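Local coordinates for iron uptake protein A2 (Synechocystis sp., PDB 2VOZ), which binds ferric iron in the periplasm, probably as a substrate-binding subunit of an ABC transporter that imports it, at residues D87-R93 with V168-S172; L99-V103 with D120-Y124; A175-A179 with N328-Q333. All blocks are in the same frame, centred on the assembly; numbering follows the deposited sequence.

Interaction 1: residues D87-R93 with V168-S172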
# COMPACT_ATOMS: atom_id res chain seq x y z
N ASP B 87 -22.64 -8.59 -4.56
CA ASP B 87 -23.62 -9.65 -4.44
C ASP B 87 -24.99 -9.04 -4.48
O ASP B 87 -25.26 -8.07 -3.74
CB ASP B 87 -23.42 -10.52 -3.17
CG ASP B 87 -24.09 -11.89 -3.28
OD1 ASP B 87 -23.35 -12.91 -3.31
OD2 ASP B 87 -25.36 -11.95 -3.38
N ALA B 88 -25.86 -9.60 -5.32
CA ALA B 88 -27.26 -9.14 -5.43
C ALA B 88 -27.94 -9.22 -4.06
O ALA B 88 -28.93 -8.51 -3.80
CB ALA B 88 -28.06 -9.94 -6.47
N GLY B 89 -27.45 -10.10 -3.20
CA GLY B 89 -28.04 -10.25 -1.83
C GLY B 89 -27.74 -9.01 -0.97
O GLY B 89 -28.51 -8.66 -0.05
N MET B 90 -26.60 -8.37 -1.22
CA MET B 90 -26.25 -7.13 -0.51
C MET B 90 -26.97 -5.93 -1.08
O MET B 90 -27.42 -5.07 -0.33
CB MET B 90 -24.73 -6.87 -0.42
CG MET B 90 -23.95 -7.95 0.37
SD MET B 90 -24.66 -8.29 2.06
CE MET B 90 -24.61 -6.69 2.81
N LEU B 91 -27.10 -5.87 -2.40
CA LEU B 91 -27.95 -4.85 -3.00
C LEU B 91 -29.37 -4.95 -2.47
O LEU B 91 -30.01 -3.94 -2.19
CB LEU B 91 -27.92 -4.98 -4.52
CG LEU B 91 -26.52 -4.57 -5.03
CD1 LEU B 91 -26.31 -5.10 -6.49
CD2 LEU B 91 -26.32 -3.03 -4.92
N TRP B 92 -29.85 -6.18 -2.30
CA TRP B 92 -31.19 -6.38 -1.78
C TRP B 92 -31.29 -5.85 -0.33
O TRP B 92 -32.29 -5.24 0.04
CB TRP B 92 -31.57 -7.86 -1.88
CG TRP B 92 -32.87 -8.24 -1.17
CD1 TRP B 92 -34.12 -8.19 -1.71
CD2 TRP B 92 -33.03 -8.74 0.17
NE1 TRP B 92 -35.06 -8.61 -0.80
CE2 TRP B 92 -34.42 -8.95 0.36
CE3 TRP B 92 -32.15 -8.98 1.23
CZ2 TRP B 92 -34.95 -9.41 1.55
CZ3 TRP B 92 -32.68 -9.46 2.43
CH2 TRP B 92 -34.07 -9.68 2.58
N ARG B 93 -30.29 -6.09 0.51
CA ARG B 93 -30.36 -5.55 1.88
C ARG B 93 -30.43 -4.03 1.88
O ARG B 93 -31.17 -3.43 2.68
CB ARG B 93 -29.20 -6.00 2.74
CG ARG B 93 -29.23 -7.48 2.98
CD ARG B 93 -28.16 -7.87 4.01
NE ARG B 93 -28.05 -9.33 4.05
CZ ARG B 93 -27.05 -10.00 4.62
NH1 ARG B 93 -27.05 -11.32 4.59
NH2 ARG B 93 -26.05 -9.34 5.22
N VAL B 168 -23.06 -14.55 2.15
CA VAL B 168 -24.04 -14.10 1.15
C VAL B 168 -23.96 -14.84 -0.16
O VAL B 168 -24.99 -15.00 -0.86
CB VAL B 168 -23.99 -12.60 0.95
CG1 VAL B 168 -22.73 -12.21 0.14
CG2 VAL B 168 -25.33 -12.08 0.31
N TYR B 169 -22.76 -15.28 -0.57
CA TYR B 169 -22.69 -16.06 -1.81
C TYR B 169 -23.52 -17.35 -1.74
O TYR B 169 -24.16 -17.75 -2.72
CB TYR B 169 -21.26 -16.49 -2.16
CG TYR B 169 -20.22 -15.40 -2.04
CD1 TYR B 169 -20.52 -14.07 -2.29
CD2 TYR B 169 -18.90 -15.74 -1.68
CE1 TYR B 169 -19.53 -13.08 -2.16
CE2 TYR B 169 -17.93 -14.77 -1.57
CZ TYR B 169 -18.25 -13.48 -1.80
OH TYR B 169 -17.24 -12.53 -1.67
N ASN B 170 -23.48 -18.01 -0.59
CA ASN B 170 -24.30 -19.21 -0.36
C ASN B 170 -25.77 -18.86 -0.28
O ASN B 170 -26.59 -19.55 -0.88
CB ASN B 170 -23.88 -19.89 0.94
CG ASN B 170 -22.58 -20.64 0.81
OD1 ASN B 170 -22.14 -21.02 -0.29
ND2 ASN B 170 -21.93 -20.84 1.96
N LEU B 171 -26.10 -17.81 0.48
CA LEU B 171 -27.48 -17.35 0.57
C LEU B 171 -28.04 -17.14 -0.84
O LEU B 171 -29.14 -17.57 -1.16
CB LEU B 171 -27.56 -16.03 1.35
CG LEU B 171 -27.49 -16.18 2.89
CD1 LEU B 171 -27.28 -14.84 3.59
CD2 LEU B 171 -28.72 -16.88 3.42
N SER B 172 -27.24 -16.50 -1.70
CA SER B 172 -27.71 -16.23 -3.05
C SER B 172 -27.84 -17.47 -3.94
O SER B 172 -28.80 -17.58 -4.75
CB SER B 172 -26.84 -15.13 -3.70
OG SER B 172 -27.11 -13.88 -3.03
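The helix of residues 88-93 and the helix of residues 168-172 meet almost at a right angle, 92° between their directions, with their axes 9.6 Å apart at closest approach. They come together near their N-terminal ends. The backbones are closest where the CA atoms of Gly89 and Ser172 lie 6.1 Å apart.

Asp87, the N-cap of the first helix, reaches across to the second. Its CG lies opposite the backbone N (chi1 -160°), which brings the carboxylate over the start of helix 168-172. Ser172 OG donates to the syn lone pair of Asp87 OD2, at 2.6 Å. The anti lone pair of the same oxygen takes the capping bond from Gly89 N, at 2.8 Å. OD2 is thus gripped by two donors on its two lone pairs, and the carboxylate is held in its rotation. Asn262 adds a weak bond to OD2. The other oxygen, OD1, lies in the plane of the Tyr169 ring, at its edge, 3.2 Å from CD1. Carboxylate and ring planes are only 14° apart.

Val168 points its two methyls at this corner. CG1 packs on Asp87 OD1, and CG2 sits 3.9 Å from Gly89 CA, where the absence of a side chain lets it in. CG2 also meets Met90 SD at 4.2 Å. Further along, Leu171 CD1 touches the guanidinium edge of Arg93 at NH1; Arg93 itself is held by Gln333 and Glu65.

Tyr169 is one of the iron-binding residues, here without metal, and its OH is hydrogen-bonded to Tyr226, another of them. Asp87 lies against the edge of this tyrosine and probably acts as a second-shell residue that helps to place it. The arrangement belongs to the tyrosine-rich ferric site of a periplasmic solute-binding protein.

Interaction 2: residues L99-V103 with D120-Y124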
# COMPACT_ATOMS: atom_id res chain seq x y z
N LEU B 99 -32.89 2.32 0.52
CA LEU B 99 -31.78 3.24 0.28
C LEU B 99 -31.71 3.80 -1.13
O LEU B 99 -31.08 4.84 -1.34
CB LEU B 99 -30.43 2.57 0.63
CG LEU B 99 -30.26 2.27 2.13
CD1 LEU B 99 -28.81 1.94 2.42
CD2 LEU B 99 -30.72 3.44 3.00
N PHE B 100 -32.29 3.08 -2.09
CA PHE B 100 -32.17 3.41 -3.52
C PHE B 100 -33.38 4.16 -4.06
O PHE B 100 -34.52 3.93 -3.62
CB PHE B 100 -31.98 2.15 -4.38
CG PHE B 100 -30.66 1.44 -4.14
CD1 PHE B 100 -30.65 0.09 -3.81
CD2 PHE B 100 -29.44 2.10 -4.32
CE1 PHE B 100 -29.44 -0.62 -3.59
CE2 PHE B 100 -28.19 1.41 -4.08
CZ PHE B 100 -28.23 0.05 -3.72
N GLN B 101 -33.11 5.05 -5.01
CA GLN B 101 -34.17 5.57 -5.87
C GLN B 101 -34.08 4.93 -7.25
O GLN B 101 -32.99 4.67 -7.75
CB GLN B 101 -34.10 7.08 -6.01
CG GLN B 101 -32.80 7.67 -6.56
CD GLN B 101 -32.87 9.17 -6.71
OE1 GLN B 101 -33.70 9.69 -7.48
NE2 GLN B 101 -31.98 9.87 -6.03
N PRO B 102 -35.23 4.76 -7.89
CA PRO B 102 -35.17 4.25 -9.26
C PRO B 102 -34.63 5.28 -10.24
O PRO B 102 -34.87 6.49 -10.10
CB PRO B 102 -36.62 3.89 -9.59
CG PRO B 102 -37.45 4.82 -8.69
CD PRO B 102 -36.61 5.01 -7.43
N VAL B 103 -33.82 4.82 -11.17
CA VAL B 103 -33.40 5.70 -12.25
C VAL B 103 -33.76 5.09 -13.58
O VAL B 103 -33.85 3.85 -13.71
CB VAL B 103 -31.90 6.07 -12.18
CG1 VAL B 103 -31.56 6.80 -10.85
CG2 VAL B 103 -31.06 4.86 -12.35
N ASP B 120 -36.96 -2.79 -11.51
CA ASP B 120 -37.55 -1.47 -11.29
C ASP B 120 -36.52 -0.37 -11.40
O ASP B 120 -36.79 0.81 -11.08
CB ASP B 120 -38.26 -1.43 -9.93
CG ASP B 120 -39.40 -2.39 -9.85
OD1 ASP B 120 -40.12 -2.53 -10.86
OD2 ASP B 120 -39.58 -3.01 -8.78
N GLY B 121 -35.32 -0.72 -11.86
CA GLY B 121 -34.27 0.28 -12.08
C GLY B 121 -33.60 0.82 -10.82
O GLY B 121 -32.98 1.87 -10.83
N LEU B 122 -33.71 0.06 -9.73
CA LEU B 122 -33.17 0.47 -8.44
C LEU B 122 -31.66 0.29 -8.36
O LEU B 122 -30.98 1.03 -7.65
CB LEU B 122 -33.85 -0.32 -7.33
CG LEU B 122 -35.30 0.05 -6.99
CD1 LEU B 122 -35.83 -0.90 -5.92
CD2 LEU B 122 -35.36 1.50 -6.55
N TRP B 123 -31.14 -0.73 -9.04
CA TRP B 123 -29.69 -0.96 -9.07
C TRP B 123 -29.32 -1.82 -10.27
O TRP B 123 -30.20 -2.42 -10.92
CB TRP B 123 -29.19 -1.55 -7.74
CG TRP B 123 -29.93 -2.78 -7.23
CD1 TRP B 123 -30.81 -2.82 -6.18
CD2 TRP B 123 -29.86 -4.12 -7.75
NE1 TRP B 123 -31.28 -4.10 -6.00
CE2 TRP B 123 -30.71 -4.92 -6.94
CE3 TRP B 123 -29.16 -4.73 -8.80
CZ2 TRP B 123 -30.88 -6.28 -7.16
CZ3 TRP B 123 -29.34 -6.12 -9.03
CH2 TRP B 123 -30.21 -6.87 -8.19
N TYR B 124 -28.01 -1.85 -10.56
CA TYR B 124 -27.51 -2.36 -11.84
C TYR B 124 -26.25 -3.16 -11.59
O TYR B 124 -25.38 -2.71 -10.84
CB TYR B 124 -27.16 -1.17 -12.77
CG TYR B 124 -28.40 -0.37 -13.05
CD1 TYR B 124 -28.84 0.58 -12.15
CD2 TYR B 124 -29.17 -0.63 -14.18
CE1 TYR B 124 -30.05 1.32 -12.39
CE2 TYR B 124 -30.37 0.07 -14.43
CZ TYR B 124 -30.80 1.03 -13.53
OH TYR B 124 -31.97 1.72 -13.76
O HOH W 1 -30.70 3.62 -8.76
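Two loops of the type II periplasmic binding protein fold meet here, on either side of helix 106-111 in the sequence. Residues 99-103 follow helix 88-96, and residues 120-124 run into strand 124-136 at Tyr124. Neither segment forms a regular helix, and the contact lies away from the iron site.

One direct backbone hydrogen bond joins them. Val103 N donates to Gly121 O at 3.1 Å and nearly straight, 172° at the hydrogen, although the donor stands above the carbonyl plane. Pro102 CA makes a CA-H...O contact with the same oxygen. Gly121 has a positive phi, and its lack of a side chain leaves its backbone close to Val103.

A water makes the second link. It donates to both Gln101 O and Leu122 O, the latter at 2.8 Å, and so satisfies two carbonyls across the loops.

Leu122 lies alongside Pro102, both side chains pointing the same way. Its CD2 branch does the touching, 3.5 Å from Pro102 N and 3.8 Å from Pro102 CD. CD2 also reaches Phe100 CB.

The Phe100 ring meets Trp123 obliquely, with planes at 58°. Phe100 CE1 is 3.7 Å from Trp123 CD1, and Trp123 CB lies over one face of the phenyl ring, towards its rim. Trp123 CG sits between the backbone N and carbonyl carbon (chi1 51°), which turns the indole towards Phe100. The indole NE1 is bonded to Glu95 of helix 88-96.

At the far end, Val103 CG2 packs against Tyr124 CE1 at 3.7 Å, and Tyr124 OH comes to 2.8 Å from Val103 O.

Interaction 3: residues A175-A179 with N328-Q333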
# COMPACT_ATOMS: atom_id res chain seq x y z
N ALA B 175 -30.93 -19.13 -2.75
CA ALA B 175 -32.07 -18.29 -3.15
C ALA B 175 -32.41 -18.55 -4.60
O ALA B 175 -33.58 -18.62 -4.97
CB ALA B 175 -31.69 -16.85 -2.97
N SER B 176 -31.39 -18.68 -5.44
CA SER B 176 -31.64 -18.99 -6.86
C SER B 176 -32.33 -20.36 -7.04
O SER B 176 -33.19 -20.50 -7.92
CB SER B 176 -30.36 -18.90 -7.68
OG SER B 176 -29.53 -20.03 -7.53
N ARG B 177 -31.96 -21.35 -6.23
CA ARG B 177 -32.59 -22.66 -6.35
C ARG B 177 -34.05 -22.55 -5.92
O ARG B 177 -34.91 -23.19 -6.54
CB ARG B 177 -31.87 -23.71 -5.51
CG ARG B 177 -30.41 -23.98 -5.90
CD ARG B 177 -30.25 -24.25 -7.42
NE ARG B 177 -29.85 -23.02 -8.09
CZ ARG B 177 -29.44 -22.96 -9.36
NH1 ARG B 177 -29.05 -21.79 -9.86
NH2 ARG B 177 -29.44 -24.06 -10.11
N ILE B 178 -34.33 -21.78 -4.86
CA ILE B 178 -35.75 -21.57 -4.44
C ILE B 178 -36.57 -20.91 -5.58
O ILE B 178 -37.69 -21.35 -5.92
CB ILE B 178 -35.84 -20.72 -3.19
CG1 ILE B 178 -35.16 -21.43 -2.02
CG2 ILE B 178 -37.31 -20.43 -2.85
CD1 ILE B 178 -35.06 -20.55 -0.76
N ALA B 179 -36.00 -19.88 -6.19
CA ALA B 179 -36.65 -19.17 -7.29
C ALA B 179 -37.02 -20.15 -8.42
O ALA B 179 -38.11 -20.08 -9.01
CB ALA B 179 -35.73 -18.04 -7.79
N ASN B 328 -33.86 -11.95 -7.97
CA ASN B 328 -34.41 -13.14 -7.31
C ASN B 328 -33.48 -13.60 -6.19
O ASN B 328 -33.92 -14.23 -5.22
CB ASN B 328 -34.57 -14.28 -8.31
CG ASN B 328 -35.82 -14.13 -9.13
OD1 ASN B 328 -36.94 -14.28 -8.60
ND2 ASN B 328 -35.66 -13.75 -10.40
N LEU B 329 -32.19 -13.30 -6.33
CA LEU B 329 -31.22 -13.73 -5.35
C LEU B 329 -31.44 -13.07 -4.00
O LEU B 329 -31.26 -13.70 -2.92
CB LEU B 329 -29.77 -13.48 -5.84
CG LEU B 329 -29.39 -13.97 -7.25
CD1 LEU B 329 -27.86 -13.98 -7.45
CD2 LEU B 329 -29.99 -15.29 -7.60
N GLY B 330 -31.79 -11.78 -4.03
CA GLY B 330 -32.22 -11.09 -2.81
C GLY B 330 -33.64 -11.42 -2.39
O GLY B 330 -33.91 -11.58 -1.19
N ARG B 331 -34.54 -11.52 -3.35
CA ARG B 331 -35.97 -11.76 -3.05
C ARG B 331 -36.13 -12.96 -2.10
O ARG B 331 -36.92 -12.91 -1.17
CB ARG B 331 -36.75 -11.99 -4.34
CG ARG B 331 -38.23 -12.32 -4.11
CD ARG B 331 -38.95 -12.59 -5.44
NE ARG B 331 -40.28 -13.15 -5.20
CZ ARG B 331 -41.11 -13.57 -6.16
NH1 ARG B 331 -40.74 -13.51 -7.44
NH2 ARG B 331 -42.30 -14.06 -5.83
N TYR B 332 -35.41 -14.06 -2.38
CA TYR B 332 -35.54 -15.25 -1.58
C TYR B 332 -34.43 -15.41 -0.56
O TYR B 332 -34.22 -16.53 -0.06
CB TYR B 332 -35.57 -16.48 -2.46
CG TYR B 332 -36.77 -16.53 -3.35
CD1 TYR B 332 -38.00 -16.94 -2.85
CD2 TYR B 332 -36.68 -16.15 -4.68
CE1 TYR B 332 -39.15 -16.98 -3.66
CE2 TYR B 332 -37.81 -16.18 -5.50
CZ TYR B 332 -39.02 -16.62 -5.00
OH TYR B 332 -40.11 -16.65 -5.84
N GLN B 333 -33.70 -14.34 -0.28
CA GLN B 333 -32.70 -14.41 0.80
C GLN B 333 -33.25 -14.84 2.19
O GLN B 333 -32.62 -15.68 2.86
CB GLN B 333 -31.91 -13.09 0.93
CG GLN B 333 -30.74 -13.24 1.88
CD GLN B 333 -29.94 -11.97 2.03
OE1 GLN B 333 -29.96 -11.37 3.08
NE2 GLN B 333 -29.25 -11.56 0.96
O HOH W 2 -39.97 -17.75 -8.25
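Tyr332 lays its ring against helix 168-181, beside Ile178 and with one face toward the backbone N of Ala179. In this solute-binding protein fold the end of helix 327-331, near the C terminus, and the turn after it pack on helix 168-181. Tyr332 is the first residue after helix 327-331 to leave the helical conformation, and it is also the N-cap of helix 333-342.

With CG anti to the carbonyl carbon (chi1 -65°), the ring swings out towards the neighbouring helix. Ala179 CB meets Tyr332 CE2 at 3.6 Å, and Ala179 N stands over one face of the ring, towards its rim. Arg331 CG lies over the opposite face, also towards the rim. Ile178 approaches obliquely, its CG2 branch 3.6 Å from Tyr332 CD1.

Ala175 packs closely at the other end. Ala175 CB is 3.2 Å from Leu329 O and 3.9 Å from Tyr332 CB. The small side chain lets the two backbones come near, with the CA atoms of Ala175 and Tyr332 only 4.9 Å apart.

Leu329 reaches Ser176 through its CD2 branch, 3.6 Å from Ser176 CB. NE and NH1 of Arg177 both donate to Ser176 OG, which lies in the guanidinium plane; Leu173 O is its other partner. Asn328 CB touches the Ala179 methyl. At the ring's outer end a water bridges the two segments, donating to Ala179 O and lying 2.7 Å from Tyr332 OH.

From the N terminus, the chain first passes residues 87-93, which start helix 88-96, and then both halves of interaction 2. That contact closes a short loop around helix 106-111. Interaction 1 closes later, at 168-172, so interaction 2 is nested inside its loop. Interaction 3 starts further along the same helix 168-181 and closes near the C terminus, in series with the other two. Helix 88-96, part of interaction 1, touches both of the others: Leu91 packs on Phe100 and Trp123 of interaction 2, while Arg93 and Gly89 probably bond to Gln333 of interaction 3. Interactions 2 and 3 do not touch, their nearest atoms being about 6 Å apart.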